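Local atomic coordinates of Iron(3+)-hydroxamate-binding protein FhuD (Bacillus subtilis subsp. subtilis, PDB entry 3G9Q), a protein that binds iron(3+)-hydroxamate complexes such as ferrichrome and hands them to the membrane permease of the FhuCBGD ABC importer. Residues P204-S218 and L234-I248. Sequence-based numbering, arbitrary orientation.
Sequences PDFAGDYIFAGPWQS and LNAVKNGHVYKMDPI
Tyr210 lays its ring over the imidazole of His241 in an offset stack, centroids 4.2 Å apart and planes tilted by 20°, with CE2 above the centre of the imidazole. The stack sits at the start of a parallel strand pair, 210-215 beside 242-244, at one margin of the mixed sheet in one lobe of this bilobal binding protein; strand 148-154 flanks 210-215 on its other side. The helix 235-238 leading in ends in a Schellman motif, with Gly240 at positive phi, which turns the chain into His241. There chi1 of -64° puts CG beside the backbone N and the imidazole against Tyr210, while Asn239 O lies toward the rim of the opposite imidazole face. With an alanine here the imidazole is gone, and the Tyr210 ring would probably lose its stacking partner on one face and be freer to turn. Backbone bonds then tie the two segments along the pair: Ile211 N gives to His241 O (2.9 Å), Tyr243 N to Ile211 O, and Met245 N to Ala213 O; a weak bond runs from Ala213 N to Tyr243 O. Tyr243 CD2 lies over the Phe212 ring near its rim, 3.6 Å from Phe212 CE2, and Phe264 meets that same phenyl ring from helix 255-270. Ile211 faces the other way, its CG1 3.5 Å from Ala236 CB. Farther back, Leu234 CD2 fits against Pro204 and Ala207. At the far end of strand 210-215 the segments still touch: Pro247 CB packs 3.3 Å from Pro215 O and Pro247 CG reaches Ser218 OG at 3.6 Å.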
loop_
_atom_site.group_PDB
_atom_site.type_symbol
_atom_site.label_atom_id
_atom_site.label_comp_id
_atom_site.label_asym_id
_atom_site.label_seq_id
_atom_site.Cartn_x
_atom_site.Cartn_y
_atom_site.Cartn_z
ATOM N N PRO A 204 5.650 19.208 16.512
ATOM C CA PRO A 204 6.745 20.017 15.969
ATOM C C PRO A 204 8.103 19.343 16.123
ATOM O O PRO A 204 9.080 19.770 15.520
ATOM C CB PRO A 204 6.676 21.300 16.793
ATOM C CG PRO A 204 5.231 21.388 17.155
ATOM C CD PRO A 204 4.904 19.970 17.522
ATOM N N ASP A 205 8.167 18.295 16.934
ATOM C CA ASP A 205 9.422 17.597 17.156
ATOM C C ASP A 205 9.691 16.540 16.097
ATOM O O ASP A 205 10.831 16.116 15.899
ATOM C CB ASP A 205 9.425 16.956 18.545
ATOM C CG ASP A 205 9.199 17.967 19.653
ATOM O OD1 ASP A 205 9.047 17.543 20.825
ATOM O OD2 ASP A 205 9.173 19.185 19.353
ATOM N N PHE A 206 8.640 16.113 15.411
ATOM C CA PHE A 206 8.765 15.098 14.369
ATOM C C PHE A 206 8.636 15.691 12.979
ATOM O O PHE A 206 9.368 15.314 12.069
ATOM C CB PHE A 206 7.676 14.049 14.542
ATOM C CG PHE A 206 7.995 13.012 15.561
ATOM C CD1 PHE A 206 8.855 11.956 15.244
ATOM C CD2 PHE A 206 7.413 13.061 16.826
ATOM C CE1 PHE A 206 9.129 10.953 16.166
ATOM C CE2 PHE A 206 7.677 12.065 17.762
ATOM C CZ PHE A 206 8.541 11.001 17.428
ATOM N N ALA A 207 7.683 16.610 12.835
ATOM C CA ALA A 207 7.382 17.274 11.575
ATOM C C ALA A 207 8.592 17.648 10.737
ATOM O O ALA A 207 9.498 18.358 11.186
ATOM C CB ALA A 207 6.544 18.502 11.841
ATOM N N GLY A 208 8.592 17.157 9.506
ATOM C CA GLY A 208 9.672 17.456 8.594
ATOM C C GLY A 208 9.310 18.606 7.677
ATOM O O GLY A 208 8.298 19.289 7.881
ATOM N N ASP A 209 10.155 18.805 6.666
ATOM C CA ASP A 209 10.017 19.855 5.649
ATOM C C ASP A 209 8.792 19.603 4.779
ATOM O O ASP A 209 8.084 20.538 4.403
ATOM C CB ASP A 209 11.284 19.880 4.786
ATOM C CG ASP A 209 12.535 20.222 5.595
ATOM O OD1 ASP A 209 12.705 21.408 5.941
ATOM O OD2 ASP A 209 13.337 19.317 5.904
ATOM N N TYR A 210 8.565 18.333 4.450
ATOM C CA TYR A 210 7.403 17.935 3.658
ATOM C C TYR A 210 6.618 16.887 4.431
ATOM O O TYR A 210 7.201 16.029 5.090
ATOM C CB TYR A 210 7.813 17.366 2.298
ATOM C CG TYR A 210 8.520 18.358 1.413
ATOM C CD1 TYR A 210 9.879 18.637 1.599
ATOM C CD2 TYR A 210 7.831 19.033 0.400
ATOM C CE1 TYR A 210 10.542 19.561 0.803
ATOM C CE2 TYR A 210 8.484 19.961 -0.407
ATOM C CZ TYR A 210 9.841 20.221 -0.200
ATOM O OH TYR A 210 10.506 21.142 -0.995
ATOM N N ILE A 211 5.296 16.960 4.345
ATOM C CA ILE A 211 4.455 16.020 5.061
ATOM C C ILE A 211 3.302 15.448 4.261
ATOM O O ILE A 211 2.626 16.155 3.524
ATOM C CB ILE A 211 3.852 16.664 6.309
ATOM C CG1 ILE A 211 4.945 17.379 7.112
ATOM C CG2 ILE A 211 3.173 15.585 7.148
ATOM C CD1 ILE A 211 6.127 16.621 7.629
ATOM N N PHE A 212 3.089 14.150 4.405
ATOM C CA PHE A 212 1.982 13.484 3.737
ATOM C C PHE A 212 1.032 13.101 4.862
ATOM O O PHE A 212 1.209 12.066 5.490
ATOM C CB PHE A 212 2.467 12.217 3.026
ATOM C CG PHE A 212 3.094 12.468 1.695
ATOM C CD1 PHE A 212 4.468 12.535 1.558
ATOM C CD2 PHE A 212 2.301 12.671 0.577
ATOM C CE1 PHE A 212 5.039 12.805 0.323
ATOM C CE2 PHE A 212 2.867 12.939 -0.653
ATOM C CZ PHE A 212 4.238 13.008 -0.782
ATOM N N ALA A 213 0.036 13.926 5.137
ATOM C CA ALA A 213 -0.866 13.593 6.226
ATOM C C ALA A 213 -2.280 13.298 5.778
ATOM O O ALA A 213 -2.722 13.737 4.712
ATOM C CB ALA A 213 -0.877 14.701 7.259
ATOM N N GLY A 214 -2.990 12.545 6.609
ATOM C CA GLY A 214 -4.361 12.211 6.296
ATOM C C GLY A 214 -4.970 11.378 7.397
ATOM O O GLY A 214 -4.276 10.985 8.338
ATOM N N PRO A 215 -6.280 11.103 7.319
ATOM C CA PRO A 215 -6.911 10.296 8.360
ATOM C C PRO A 215 -6.467 8.826 8.299
ATOM O O PRO A 215 -5.979 8.348 7.267
ATOM C CB PRO A 215 -8.402 10.477 8.079
ATOM C CG PRO A 215 -8.436 10.658 6.598
ATOM C CD PRO A 215 -7.278 11.583 6.344
ATOM N N TRP A 216 -6.627 8.127 9.424
ATOM C CA TRP A 216 -6.274 6.713 9.535
ATOM C C TRP A 216 -7.267 5.861 8.749
ATOM O O TRP A 216 -6.988 4.708 8.429
ATOM C CB TRP A 216 -6.266 6.286 11.000
ATOM C CG TRP A 216 -5.887 4.865 11.188
ATOM C CD1 TRP A 216 -4.677 4.300 10.920
ATOM C CD2 TRP A 216 -6.721 3.818 11.690
ATOM N NE1 TRP A 216 -4.700 2.961 11.225
ATOM C CE2 TRP A 216 -5.944 2.636 11.702
ATOM C CE3 TRP A 216 -8.050 3.761 12.133
ATOM C CZ2 TRP A 216 -6.451 1.408 12.142
ATOM C CZ3 TRP A 216 -8.554 2.539 12.571
ATOM C CH2 TRP A 216 -7.751 1.378 12.570
ATOM N N GLN A 217 -8.426 6.450 8.465
ATOM C CA GLN A 217 -9.463 5.831 7.664
ATOM C C GLN A 217 -10.487 6.875 7.260
ATOM O O GLN A 217 -10.569 7.936 7.881
ATOM C CB GLN A 217 -10.129 4.676 8.407
ATOM C CG GLN A 217 -9.559 3.288 8.022
ATOM C CD GLN A 217 -9.579 2.995 6.499
ATOM O OE1 GLN A 217 -10.624 3.117 5.836
ATOM N NE2 GLN A 217 -8.419 2.595 5.950
ATOM N N SER A 218 -11.259 6.585 6.214
ATOM C CA SER A 218 -12.272 7.525 5.724
ATOM C C SER A 218 -13.518 7.536 6.596
ATOM O O SER A 218 -13.931 8.587 7.081
ATOM C CB SER A 218 -12.657 7.189 4.279
ATOM O OG SER A 218 -11.627 7.523 3.359
ATOM N N LEU A 234 2.957 24.522 11.895
ATOM C CA LEU A 234 4.117 23.751 11.466
ATOM C C LEU A 234 4.660 24.371 10.193
ATOM O O LEU A 234 3.896 24.796 9.321
ATOM C CB LEU A 234 3.752 22.289 11.187
ATOM C CG LEU A 234 3.397 21.399 12.376
ATOM C CD1 LEU A 234 3.008 20.016 11.886
ATOM C CD2 LEU A 234 4.575 21.324 13.314
ATOM N N ASN A 235 5.984 24.415 10.096
ATOM C CA ASN A 235 6.656 24.985 8.942
ATOM C C ASN A 235 6.213 24.337 7.625
ATOM O O ASN A 235 5.982 25.029 6.635
ATOM C CB ASN A 235 8.181 24.889 9.135
ATOM C CG ASN A 235 8.604 23.633 9.910
ATOM O OD1 ASN A 235 8.152 23.399 11.044
ATOM N ND2 ASN A 235 9.481 22.821 9.301
ATOM N N ALA A 236 6.065 23.016 7.622
ATOM C CA ALA A 236 5.648 22.297 6.419
ATOM C C ALA A 236 4.338 22.831 5.857
ATOM O O ALA A 236 4.211 23.050 4.655
ATOM C CB ALA A 236 5.507 20.810 6.729
ATOM N N VAL A 237 3.359 23.024 6.735
ATOM C CA VAL A 237 2.054 23.529 6.340
ATOM C C VAL A 237 2.153 24.979 5.900
ATOM O O VAL A 237 1.521 25.386 4.919
ATOM C CB VAL A 237 1.058 23.457 7.493
ATOM C CG1 VAL A 237 -0.320 23.861 6.999
ATOM C CG2 VAL A 237 1.037 22.053 8.073
ATOM N N LYS A 238 2.945 25.761 6.625
ATOM C CA LYS A 238 3.107 27.174 6.297
ATOM C C LYS A 238 3.649 27.322 4.869
ATOM O O LYS A 238 3.183 28.162 4.096
ATOM C CB LYS A 238 4.065 27.845 7.297
ATOM C CG LYS A 238 3.502 29.063 8.029
ATOM C CD LYS A 238 2.440 28.680 9.067
ATOM C CE LYS A 238 1.000 29.041 8.633
ATOM N NZ LYS A 238 0.476 28.294 7.438
ATOM N N ASN A 239 4.627 26.484 4.531
ATOM C CA ASN A 239 5.256 26.504 3.214
ATOM C C ASN A 239 4.439 25.712 2.194
ATOM O O ASN A 239 4.904 25.454 1.084
ATOM C CB ASN A 239 6.679 25.934 3.301
ATOM C CG ASN A 239 7.561 26.703 4.289
ATOM O OD1 ASN A 239 7.620 27.932 4.241
ATOM N ND2 ASN A 239 8.257 25.985 5.175
ATOM N N GLY A 240 3.220 25.328 2.577
ATOM C CA GLY A 240 2.349 24.571 1.686
ATOM C C GLY A 240 2.934 23.263 1.168
ATOM O O GLY A 240 2.668 22.878 0.034
ATOM N N HIS A 241 3.725 22.591 2.006
ATOM C CA HIS A 241 4.363 21.319 1.668
ATOM C C HIS A 241 3.709 20.117 2.354
ATOM O O HIS A 241 4.394 19.177 2.775
ATOM C CB HIS A 241 5.844 21.336 2.046
ATOM C CG HIS A 241 6.654 22.330 1.280
ATOM N ND1 HIS A 241 6.300 22.766 0.022
ATOM C CD2 HIS A 241 7.834 22.929 1.570
ATOM C CE1 HIS A 241 7.228 23.591 -0.432
ATOM N NE2 HIS A 241 8.169 23.706 0.489
ATOM N N VAL A 242 2.392 20.178 2.500
ATOM C CA VAL A 242 1.636 19.088 3.088
ATOM C C VAL A 242 0.677 18.617 2.016
ATOM O O VAL A 242 -0.010 19.419 1.377
ATOM C CB VAL A 242 0.842 19.512 4.338
ATOM C CG1 VAL A 242 1.771 19.583 5.534
ATOM C CG2 VAL A 242 0.172 20.850 4.105
ATOM N N TYR A 243 0.646 17.305 1.819
ATOM C CA TYR A 243 -0.194 16.700 0.805
ATOM C C TYR A 243 -1.170 15.706 1.416
ATOM O O TYR A 243 -0.788 14.868 2.225
ATOM C CB TYR A 243 0.712 16.023 -0.208
ATOM C CG TYR A 243 1.930 16.867 -0.504
ATOM C CD1 TYR A 243 1.813 18.099 -1.158
ATOM C CD2 TYR A 243 3.191 16.453 -0.102
ATOM C CE1 TYR A 243 2.922 18.894 -1.405
ATOM C CE2 TYR A 243 4.304 17.229 -0.339
ATOM C CZ TYR A 243 4.172 18.447 -0.993
ATOM O OH TYR A 243 5.308 19.177 -1.262
ATOM N N LYS A 244 -2.433 15.827 1.018
ATOM C CA LYS A 244 -3.523 14.985 1.489
ATOM C C LYS A 244 -3.334 13.556 1.023
ATOM O O LYS A 244 -3.362 13.268 -0.176
ATOM C CB LYS A 244 -4.858 15.521 0.967
ATOM C CG LYS A 244 -5.380 16.789 1.654
ATOM C CD LYS A 244 -6.228 16.451 2.875
ATOM C CE LYS A 244 -7.522 15.719 2.494
ATOM N NZ LYS A 244 -8.261 15.189 3.692
HETATM N N MSE A 245 -3.151 12.663 1.988
HETATM C CA MSE A 245 -2.940 11.256 1.708
HETATM C C MSE A 245 -4.250 10.497 1.853
HETATM O O MSE A 245 -4.918 10.596 2.872
HETATM C CB MSE A 245 -1.887 10.713 2.673
HETATM C CG MSE A 245 -1.565 9.245 2.484
HETATM SE SE MSE A 245 -0.173 8.612 3.693
HETATM C CE MSE A 245 1.368 8.838 2.537
ATOM N N ASP A 246 -4.626 9.752 0.825
ATOM C CA ASP A 246 -5.864 8.989 0.872
ATOM C C ASP A 246 -5.633 7.656 1.582
ATOM O O ASP A 246 -4.882 6.795 1.105
ATOM C CB ASP A 246 -6.398 8.767 -0.546
ATOM C CG ASP A 246 -7.751 8.095 -0.559
ATOM O OD1 ASP A 246 -8.635 8.529 0.211
ATOM O OD2 ASP A 246 -7.941 7.144 -1.347
ATOM N N PRO A 247 -6.299 7.465 2.731
ATOM C CA PRO A 247 -6.180 6.251 3.536
ATOM C C PRO A 247 -6.462 4.920 2.827
ATOM O O PRO A 247 -5.837 3.908 3.145
ATOM C CB PRO A 247 -7.122 6.529 4.712
ATOM C CG PRO A 247 -8.161 7.409 4.121
ATOM C CD PRO A 247 -7.376 8.335 3.240
ATOM N N ILE A 248 -7.383 4.924 1.866
ATOM C CA ILE A 248 -7.732 3.717 1.120
ATOM C C ILE A 248 -6.694 3.374 0.053
ATOM O O ILE A 248 -6.412 2.208 -0.217
ATOM C CB ILE A 248 -9.088 3.877 0.429
ATOM C CG1 ILE A 248 -10.107 4.414 1.442
ATOM C CG2 ILE A 248 -9.517 2.527 -0.186
ATOM C CD1 ILE A 248 -11.422 4.890 0.835
#